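Local coordinates for protein Can2 (Sulfobacillus thermosulfidooxidans, PDB 7BDV) that is a CRISPR ancillary nuclease of dual specificity that binds cyclic tetra-adenylate through its CARF domains and potentiates type III CRISPR defence, at residues L18-V29 against R48-V59. Residues are numbered along the deposited sequence; the frame is centred on the assembly and turned at random.
Sequences LSDHLLPNVIPV and RVQRFRQATESV. With nucleotides of chain E.
Extended from CG to NE, the side chain of Arg48 runs beneath the Ser19-Asp20 peptide, while the Asp20 carboxylate, with CG beside its own backbone N, turns back to meet it. Asp20 OD1 and Arg48 NH2 form a salt bridge of 3.2 Å, carboxylate and guanidinium planes 69° apart; only OD1 meets the guanidinium, OD2 being turned to O2' of A4 of chain E, so the pairing is single-pronged. One guanidinium face lies under the peptide, with Ser19 C 3.5 Å above its plane; at the edge, a water accepts from Arg48 NH1 and donates to Leu18 O. Asp20 OD2 accepts a hydrogen bond from that O2' at 2.5 Å, and the backbone N of Asp20 donates to the same hydroxyl. Arg48 also meets A4 of chain E with its guanidinium edge, and its salt bridge would hold the ligand-binding carboxylate in place. Ser19 OG and the His21 N both donate to OP1 of A1 of chain E, the former at 2.6 Å.

Behind this polar end the packing is apolar. Phe52, its CG anti to the backbone N (chi1 -174°), turns its ring toward Val26, whose CG2 reaches Phe52 CD2 at 3.7 Å; Val29 CG2 sits at the ring edge near CZ. Leu22 CD1 presses on Arg51 CB at 3.5 Å, the two side chains crossing at about a right angle. Strand 36-41 meets Phe52 through Val37 and Leu39. Helices 23-29 and 48-55 run in broadly the same direction, 31° apart with axes 10.5 Å from each other, as expected of neighbouring crossover helices on the parallel part of a mixed sheet, linking strands 13-17, 36-41 and 62-67: the Rossmann-like CARF domain, with cyclic tetra-adenylate held at the loop following strand 13-17.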
ATOM      1  N   LEU A  18     -20.946   1.539  -5.046  1.00 29.25           N
ATOM      2  CA  LEU A  18     -19.690   0.871  -5.454  1.00 30.64           C
ATOM      3  C   LEU A  18     -18.513   1.853  -5.339  1.00 29.18           C
ATOM      4  O   LEU A  18     -18.665   3.039  -5.676  1.00 34.10           O
ATOM      5  CB  LEU A  18     -19.811   0.356  -6.886  1.00 33.55           C
ATOM      6  CG  LEU A  18     -20.881  -0.720  -7.088  1.00 36.83           C
ATOM      7  CD1 LEU A  18     -20.618  -1.507  -8.365  1.00 35.46           C
ATOM      8  CD2 LEU A  18     -20.950  -1.681  -5.909  1.00 38.57           C
ATOM      9  N   SER A  19     -17.355   1.323  -4.983  1.00 34.24           N
ATOM     10  CA  SER A  19     -16.139   2.106  -4.653  1.00 33.56           C
ATOM     11  C   SER A  19     -14.937   1.175  -4.675  1.00 37.64           C
ATOM     12  O   SER A  19     -15.126  -0.034  -5.071  1.00 35.96           O
ATOM     13  CB  SER A  19     -16.335   2.811  -3.325  1.00 33.73           C
ATOM     14  OG  SER A  19     -16.546   1.912  -2.273  1.00 32.28           O
ATOM     15  N   ASP A  20     -13.742   1.652  -4.290  1.00 34.35           N
ATOM     16  CA  ASP A  20     -12.520   0.808  -4.329  1.00 33.60           C
ATOM     17  C   ASP A  20     -12.755  -0.557  -3.698  1.00 30.11           C
ATOM     18  O   ASP A  20     -12.202  -1.542  -4.248  1.00 36.29           O
ATOM     19  CB  ASP A  20     -11.319   1.464  -3.645  1.00 40.49           C
ATOM     20  CG  ASP A  20     -10.771   2.639  -4.432  1.00 50.10           C
ATOM     21  OD1 ASP A  20     -10.411   2.431  -5.619  1.00 46.28           O
ATOM     22  OD2 ASP A  20     -10.758   3.761  -3.866  1.00 65.69           O
ATOM     23  N   HIS A  21     -13.420  -0.637  -2.541  1.00 29.74           N
ATOM     24  CA  HIS A  21     -13.528  -1.892  -1.764  1.00 31.79           C
ATOM     25  C   HIS A  21     -14.962  -2.415  -1.860  1.00 31.90           C
ATOM     26  O   HIS A  21     -15.797  -1.911  -1.156  1.00 27.34           O
ATOM     27  CB  HIS A  21     -13.052  -1.701  -0.321  1.00 30.50           C
ATOM     28  CG  HIS A  21     -11.632  -1.226  -0.313  1.00 31.48           C
ATOM     29  ND1 HIS A  21     -10.562  -2.081  -0.510  1.00 34.76           N
ATOM     30  CD2 HIS A  21     -11.114   0.006  -0.162  1.00 30.66           C
ATOM     31  CE1 HIS A  21      -9.441  -1.376  -0.496  1.00 41.13           C
ATOM     32  NE2 HIS A  21      -9.744  -0.087  -0.247  1.00 31.14           N
ATOM     33  N   LEU A  22     -15.177  -3.418  -2.707  1.00 35.25           N
ATOM     34  CA  LEU A  22     -16.502  -4.028  -2.976  1.00 37.76           C
ATOM     35  C   LEU A  22     -16.916  -4.971  -1.848  1.00 36.25           C
ATOM     36  O   LEU A  22     -18.136  -5.278  -1.762  1.00 36.56           O
ATOM     37  CB  LEU A  22     -16.427  -4.782  -4.321  1.00 40.10           C
ATOM     38  CG  LEU A  22     -16.172  -3.893  -5.530  1.00 46.41           C
ATOM     39  CD1 LEU A  22     -16.164  -4.692  -6.808  1.00 56.72           C
ATOM     40  CD2 LEU A  22     -17.201  -2.759  -5.607  1.00 48.18           C
ATOM     41  N   LEU A  23     -15.967  -5.449  -1.016  1.00 35.00           N
ATOM     42  CA  LEU A  23     -16.216  -6.485   0.017  1.00 31.54           C
ATOM     43  C   LEU A  23     -17.426  -6.198   0.887  1.00 30.06           C
ATOM     44  O   LEU A  23     -18.216  -7.110   1.149  1.00 27.02           O
ATOM     45  CB  LEU A  23     -14.980  -6.719   0.901  1.00 35.70           C
ATOM     46  CG  LEU A  23     -13.976  -7.718   0.354  1.00 35.12           C
ATOM     47  CD1 LEU A  23     -12.651  -7.627   1.119  1.00 37.90           C
ATOM     48  CD2 LEU A  23     -14.562  -9.122   0.359  1.00 35.28           C
ATOM     49  N   PRO A  24     -17.592  -4.987   1.464  1.00 29.47           N
ATOM     50  CA  PRO A  24     -18.691  -4.763   2.393  1.00 29.36           C
ATOM     51  C   PRO A  24     -20.072  -4.744   1.696  1.00 32.07           C
ATOM     52  O   PRO A  24     -21.052  -4.879   2.383  1.00 35.47           O
ATOM     53  CB  PRO A  24     -18.412  -3.402   3.021  1.00 31.21           C
ATOM     54  CG  PRO A  24     -17.402  -2.741   2.104  1.00 32.11           C
ATOM     55  CD  PRO A  24     -16.704  -3.840   1.335  1.00 30.33           C
ATOM     56  N   ASN A  25     -20.120  -4.588   0.372  1.00 32.60           N
ATOM     57  CA  ASN A  25     -21.372  -4.743  -0.425  1.00 34.08           C
ATOM     58  C   ASN A  25     -21.613  -6.222  -0.762  1.00 37.39           C
ATOM     59  O   ASN A  25     -22.787  -6.627  -0.883  1.00 45.60           O
ATOM     60  CB  ASN A  25     -21.299  -3.913  -1.698  1.00 34.13           C
ATOM     61  CG  ASN A  25     -21.162  -2.434  -1.401  1.00 35.20           C
ATOM     62  OD1 ASN A  25     -20.357  -1.724  -2.032  1.00 34.52           O
ATOM     63  ND2 ASN A  25     -22.043  -1.956  -0.531  1.00 34.17           N
ATOM     64  N   VAL A  26     -20.554  -7.011  -0.910  1.00 37.24           N
ATOM     65  CA  VAL A  26     -20.636  -8.416  -1.407  1.00 38.04           C
ATOM     66  C   VAL A  26     -20.949  -9.354  -0.237  1.00 43.95           C
ATOM     67  O   VAL A  26     -21.727 -10.300  -0.435  1.00 38.34           O
ATOM     68  CB  VAL A  26     -19.346  -8.798  -2.153  1.00 34.69           C
ATOM     69  CG1 VAL A  26     -19.168 -10.293  -2.324  1.00 36.81           C
ATOM     70  CG2 VAL A  26     -19.253  -8.089  -3.480  1.00 35.35           C
ATOM     71  N   ILE A  27     -20.356  -9.111   0.942  1.00 33.82           N
ATOM     72  CA  ILE A  27     -20.470 -10.021   2.103  1.00 37.75           C
ATOM     73  C   ILE A  27     -21.938 -10.221   2.480  1.00 34.05           C
ATOM     74  O   ILE A  27     -22.357 -11.359   2.664  1.00 35.53           O
ATOM     75  CB  ILE A  27     -19.588  -9.544   3.275  1.00 40.71           C
ATOM     76  CG1 ILE A  27     -18.100  -9.792   2.982  1.00 41.17           C
ATOM     77  CG2 ILE A  27     -20.024 -10.206   4.560  1.00 43.30           C
ATOM     78  N   PRO A  28     -22.773  -9.170   2.637  1.00 35.48           N
ATOM     79  CA  PRO A  28     -24.195  -9.371   2.924  1.00 36.71           C
ATOM     80  C   PRO A  28     -25.002 -10.142   1.856  1.00 38.09           C
ATOM     81  O   PRO A  28     -25.961 -10.798   2.212  1.00 40.59           O
ATOM     82  CB  PRO A  28     -24.727  -7.946   3.080  1.00 37.52           C
ATOM     83  CG  PRO A  28     -23.495  -7.128   3.424  1.00 36.81           C
ATOM     84  CD  PRO A  28     -22.410  -7.744   2.596  1.00 34.16           C
ATOM     85  N   VAL A  29     -24.615 -10.046   0.595  1.00 38.28           N
ATOM     86  CA  VAL A  29     -25.295 -10.692  -0.580  1.00 41.57           C
ATOM     87  C   VAL A  29     -24.973 -12.192  -0.590  1.00 43.22           C
ATOM     88  O   VAL A  29     -25.890 -12.989  -0.911  1.00 46.29           O
ATOM     89  CB  VAL A  29     -24.881  -9.997  -1.895  1.00 42.96           C
ATOM     90  CG1 VAL A  29     -25.302 -10.775  -3.135  1.00 50.88           C
ATOM     91  CG2 VAL A  29     -25.426  -8.574  -1.943  1.00 46.26           C
ATOM     92  N   ARG A  48     -16.264  -1.991 -11.848  1.00 40.36           N
ATOM     93  CA  ARG A  48     -16.674  -2.419 -10.478  1.00 37.33           C
ATOM     94  C   ARG A  48     -17.977  -3.226 -10.533  1.00 36.93           C
ATOM     95  O   ARG A  48     -18.150  -4.134  -9.713  1.00 33.94           O
ATOM     96  CB  ARG A  48     -16.858  -1.218  -9.552  1.00 35.34           C
ATOM     97  CG  ARG A  48     -15.525  -0.596  -9.173  1.00 40.05           C
ATOM     98  CD  ARG A  48     -15.670   0.721  -8.471  1.00 39.80           C
ATOM     99  NE  ARG A  48     -14.330   1.243  -8.278  1.00 36.14           N
ATOM    100  CZ  ARG A  48     -14.047   2.482  -7.894  1.00 35.81           C
ATOM    101  NH1 ARG A  48     -15.014   3.351  -7.633  1.00 29.81           N
ATOM    102  NH2 ARG A  48     -12.771   2.826  -7.751  1.00 41.46           N
ATOM    103  N   VAL A  49     -18.875  -2.877 -11.439  1.00 36.61           N
ATOM    104  CA  VAL A  49     -20.123  -3.649 -11.664  1.00 37.67           C
ATOM    105  C   VAL A  49     -19.718  -5.079 -12.048  1.00 35.93           C
ATOM    106  O   VAL A  49     -20.304  -6.014 -11.497  1.00 40.70           O
ATOM    107  CB  VAL A  49     -21.045  -2.977 -12.704  1.00 37.68           C
ATOM    108  CG1 VAL A  49     -22.251  -3.846 -13.009  1.00 39.37           C
ATOM    109  CG2 VAL A  49     -21.497  -1.607 -12.223  1.00 41.59           C
ATOM    110  N   GLN A  50     -18.716  -5.234 -12.916  1.00 40.44           N
ATOM    111  CA  GLN A  50     -18.280  -6.562 -13.456  1.00 46.68           C
ATOM    112  C   GLN A  50     -17.608  -7.372 -12.335  1.00 39.52           C
ATOM    113  O   GLN A  50     -17.906  -8.583 -12.189  1.00 33.68           O
ATOM    114  CB  GLN A  50     -17.388  -6.337 -14.677  1.00 51.99           C
ATOM    115  CG  GLN A  50     -16.878  -7.588 -15.390  1.00 62.82           C
ATOM    116  CD  GLN A  50     -16.214  -7.263 -16.720  1.00 68.66           C
ATOM    117  OE1 GLN A  50     -16.774  -6.558 -17.565  1.00 79.66           O
ATOM    118  NE2 GLN A  50     -15.020  -7.794 -16.949  1.00 63.08           N
ATOM    119  N   ARG A  51     -16.766  -6.730 -11.519  1.00 32.43           N
ATOM    120  CA  ARG A  51     -16.185  -7.399 -10.317  1.00 29.88           C
ATOM    121  C   ARG A  51     -17.293  -7.869  -9.371  1.00 28.58           C
ATOM    122  O   ARG A  51     -17.174  -8.996  -8.878  1.00 30.44           O
ATOM    123  CB  ARG A  51     -15.208  -6.488  -9.605  1.00 29.48           C
ATOM    124  CG  ARG A  51     -13.961  -6.250 -10.438  1.00 32.96           C
ATOM    125  CD  ARG A  51     -12.998  -5.466  -9.584  1.00 39.08           C
ATOM    126  NE  ARG A  51     -11.768  -5.137 -10.267  1.00 41.47           N
ATOM    127  CZ  ARG A  51     -10.784  -4.457  -9.702  1.00 43.07           C
ATOM    128  NH1 ARG A  51     -10.898  -4.029  -8.452  1.00 42.03           N
ATOM    129  NH2 ARG A  51      -9.698  -4.190 -10.400  1.00 51.85           N
ATOM    130  N   PHE A  52     -18.312  -7.052  -9.132  1.00 32.32           N
ATOM    131  CA  PHE A  52     -19.439  -7.389  -8.229  1.00 31.94           C
ATOM    132  C   PHE A  52     -20.161  -8.637  -8.761  1.00 31.84           C
ATOM    133  O   PHE A  52     -20.541  -9.476  -7.945  1.00 32.14           O
ATOM    134  CB  PHE A  52     -20.427  -6.236  -8.109  1.00 30.07           C
ATOM    135  CG  PHE A  52     -21.515  -6.473  -7.098  1.00 33.12           C
ATOM    136  CD1 PHE A  52     -22.661  -7.172  -7.442  1.00 35.08           C
ATOM    137  CD2 PHE A  52     -21.366  -6.062  -5.776  1.00 36.12           C
ATOM    138  CE1 PHE A  52     -23.640  -7.440  -6.494  1.00 35.63           C
ATOM    139  CE2 PHE A  52     -22.343  -6.322  -4.840  1.00 38.06           C
ATOM    140  CZ  PHE A  52     -23.483  -7.011  -5.193  1.00 37.76           C
ATOM    141  N   ARG A  53     -20.392  -8.702 -10.077  1.00 33.81           N
ATOM    142  CA  ARG A  53     -21.086  -9.849 -10.725  1.00 34.59           C
ATOM    143  C   ARG A  53     -20.231 -11.103 -10.546  1.00 32.14           C
ATOM    144  O   ARG A  53     -20.782 -12.148 -10.193  1.00 34.85           O
ATOM    145  CB  ARG A  53     -21.354  -9.543 -12.205  1.00 34.93           C
ATOM    146  CG  ARG A  53     -22.327  -8.396 -12.440  1.00 40.64           C
ATOM    147  CD  ARG A  53     -22.624  -8.149 -13.927  1.00 44.63           C
ATOM    148  NE  ARG A  53     -23.710  -7.199 -14.136  1.00 46.73           N
ATOM    149  CZ  ARG A  53     -25.014  -7.510 -14.096  1.00 50.42           C
ATOM    150  NH1 ARG A  53     -25.415  -8.749 -13.845  1.00 52.23           N
ATOM    151  NH2 ARG A  53     -25.921  -6.569 -14.293  1.00 44.85           N
ATOM    152  N   GLN A  54     -18.924 -10.994 -10.782  1.00 38.35           N
ATOM    153  CA  GLN A  54     -17.951 -12.110 -10.695  1.00 37.55           C
ATOM    154  C   GLN A  54     -17.861 -12.610  -9.251  1.00 37.28           C
ATOM    155  O   GLN A  54     -17.841 -13.852  -9.049  1.00 33.53           O
ATOM    156  CB  GLN A  54     -16.584 -11.647 -11.216  1.00 44.20           C
ATOM    157  CG  GLN A  54     -15.571 -12.755 -11.422  1.00 47.97           C
ATOM    158  CD  GLN A  54     -16.141 -13.889 -12.244  1.00 53.08           C
ATOM    159  OE1 GLN A  54     -16.919 -13.688 -13.170  1.00 58.32           O
ATOM    160  NE2 GLN A  54     -15.779 -15.106 -11.880  1.00 49.32           N
ATOM    161  N   ALA A  55     -17.824 -11.701  -8.271  1.00 33.66           N
ATOM    162  CA  ALA A  55     -17.731 -12.063  -6.840  1.00 28.46           C
ATOM    163  C   ALA A  55     -19.014 -12.784  -6.403  1.00 30.73           C
ATOM    164  O   ALA A  55     -18.916 -13.666  -5.538  1.00 29.20           O
ATOM    165  CB  ALA A  55     -17.489 -10.840  -5.998  1.00 31.06           C
ATOM    166  N   THR A  56     -20.173 -12.411  -6.952  1.00 32.27           N
ATOM    167  CA  THR A  56     -21.480 -12.959  -6.521  1.00 38.02           C
ATOM    168  C   THR A  56     -22.009 -13.976  -7.548  1.00 39.55           C
ATOM    169  O   THR A  56     -23.195 -14.278  -7.443  1.00 43.03           O
ATOM    170  CB  THR A  56     -22.509 -11.846  -6.263  1.00 36.76           C
ATOM    171  OG1 THR A  56     -22.741 -11.143  -7.484  1.00 36.40           O
ATOM    172  CG2 THR A  56     -22.081 -10.869  -5.188  1.00 41.03           C
ATOM    173  N   GLU A  57     -21.174 -14.505  -8.450  1.00 40.95           N
ATOM    174  CA  GLU A  57     -21.612 -15.439  -9.534  1.00 42.73           C
ATOM    175  C   GLU A  57     -22.329 -16.663  -8.935  1.00 46.32           C
ATOM    176  O   GLU A  57     -23.293 -17.136  -9.572  1.00 45.62           O
ATOM    177  CB  GLU A  57     -20.438 -15.888 -10.409  1.00 37.22           C
ATOM    178  N   SER A  58     -21.884 -17.151  -7.767  1.00 46.71           N
ATOM    179  CA  SER A  58     -22.432 -18.344  -7.052  1.00 50.81           C
ATOM    180  C   SER A  58     -23.866 -18.083  -6.558  1.00 49.77           C
ATOM    181  O   SER A  58     -24.556 -19.034  -6.232  1.00 53.54           O
ATOM    182  CB  SER A  58     -21.564 -18.727  -5.880  1.00 56.09           C
ATOM    183  OG  SER A  58     -20.226 -18.983  -6.274  1.00 68.44           O
ATOM    184  N   VAL A  59     -24.285 -16.813  -6.512  1.00 45.99           N
ATOM    185  CA  VAL A  59     -25.565 -16.348  -5.925  1.00 46.68           C
ATOM    186  C   VAL A  59     -26.236 -15.455  -6.957  1.00 43.26           C
ATOM    187  O   VAL A  59     -26.368 -14.249  -6.740  1.00 46.23           O
ATOM    188  CB  VAL A  59     -25.281 -15.581  -4.618  1.00 56.39           C
ATOM    189  CG1 VAL A  59     -26.479 -14.769  -4.156  1.00 58.56           C
ATOM    190  CG2 VAL A  59     -24.798 -16.508  -3.513  1.00 52.27           C
TER
ATOM    191  P     A E   1     -13.947   2.910  -0.034  1.00 35.45           P
ATOM    192  OP1   A E   1     -14.261   1.859  -1.083  1.00 38.45           O
ATOM    193  OP2   A E   1     -12.479   2.822   0.351  1.00 29.18           O
ATOM    194  O5'   A E   1     -14.869   2.672   1.238  1.00 33.55           O
ATOM    195  C5'   A E   1     -14.836   1.376   1.826  1.00 30.62           C
ATOM    196  C4'   A E   1     -15.487   1.484   3.167  1.00 30.49           C
ATOM    197  O4'   A E   1     -15.824   0.154   3.611  1.00 28.35           O
ATOM    198  C3'   A E   1     -14.611   2.060   4.285  1.00 31.02           C
ATOM    199  O3'   A E   1     -15.447   2.498   5.313  1.00 28.04           O
ATOM    200  C2'   A E   1     -13.946   0.813   4.834  1.00 30.97           C
ATOM    201  O2'   A E   1     -13.494   1.029   6.152  1.00 31.61           O
ATOM    202  C1'   A E   1     -15.165  -0.113   4.826  1.00 27.55           C
ATOM    203  N9    A E   1     -14.960  -1.523   4.866  1.00 27.12           N
ATOM    204  C8    A E   1     -15.736  -2.396   5.574  1.00 28.36           C
ATOM    205  N7    A E   1     -15.378  -3.639   5.420  1.00 28.73           N
ATOM    206  C5    A E   1     -14.327  -3.583   4.533  1.00 32.44           C
ATOM    207  C6    A E   1     -13.527  -4.581   3.960  1.00 34.45           C
ATOM    208  N6    A E   1     -13.674  -5.877   4.199  1.00 38.14           N
ATOM    209  N1    A E   1     -12.580  -4.182   3.093  1.00 32.40           N
ATOM    210  C2    A E   1     -12.435  -2.882   2.845  1.00 26.89           C
ATOM    211  N3    A E   1     -13.091  -1.863   3.342  1.00 29.73           N
ATOM    212  C4    A E   1     -14.061  -2.279   4.171  1.00 31.47           C
ATOM    213  P     A E   4     -14.417   9.931   1.601  1.00 29.61           P
ATOM    214  OP1   A E   4     -15.504  10.810   1.101  1.00 31.96           O
ATOM    215  OP2   A E   4     -14.263   9.113   2.837  1.00 30.18           O
ATOM    216  O5'   A E   4     -14.445   8.918   0.357  1.00 27.41           O
ATOM    217  C5'   A E   4     -13.646   7.763   0.342  1.00 29.78           C
ATOM    218  C4'   A E   4     -14.429   6.717  -0.415  1.00 31.59           C
ATOM    219  O4'   A E   4     -14.824   7.254  -1.715  1.00 33.99           O
ATOM    220  C3'   A E   4     -13.645   5.443  -0.702  1.00 32.14           C
ATOM    221  O3'   A E   4     -14.521   4.338  -0.430  1.00 35.82           O
ATOM    222  C2'   A E   4     -13.286   5.602  -2.177  1.00 33.96           C
ATOM    223  O2'   A E   4     -12.962   4.392  -2.832  1.00 32.23           O
ATOM    224  C1'   A E   4     -14.543   6.287  -2.701  1.00 31.46           C
ATOM    225  N9    A E   4     -14.403   6.962  -3.972  1.00 36.57           N
ATOM    226  C8    A E   4     -13.411   7.872  -4.355  1.00 38.18           C
ATOM    227  N7    A E   4     -13.594   8.313  -5.587  1.00 36.36           N
ATOM    228  C5    A E   4     -14.735   7.649  -6.041  1.00 38.58           C
ATOM    229  C6    A E   4     -15.419   7.658  -7.279  1.00 40.52           C
ATOM    230  N6    A E   4     -15.027   8.399  -8.304  1.00 37.43           N
ATOM    231  N1    A E   4     -16.517   6.858  -7.426  1.00 35.07           N
ATOM    232  C2    A E   4     -16.870   6.092  -6.384  1.00 41.45           C
ATOM    233  N3    A E   4     -16.310   6.009  -5.169  1.00 41.71           N
ATOM    234  C4    A E   4     -15.228   6.809  -5.065  1.00 38.35           C
TER
HETATM  235  O   HOH W   1     -17.874   3.429  -8.362  1.00 33.11           O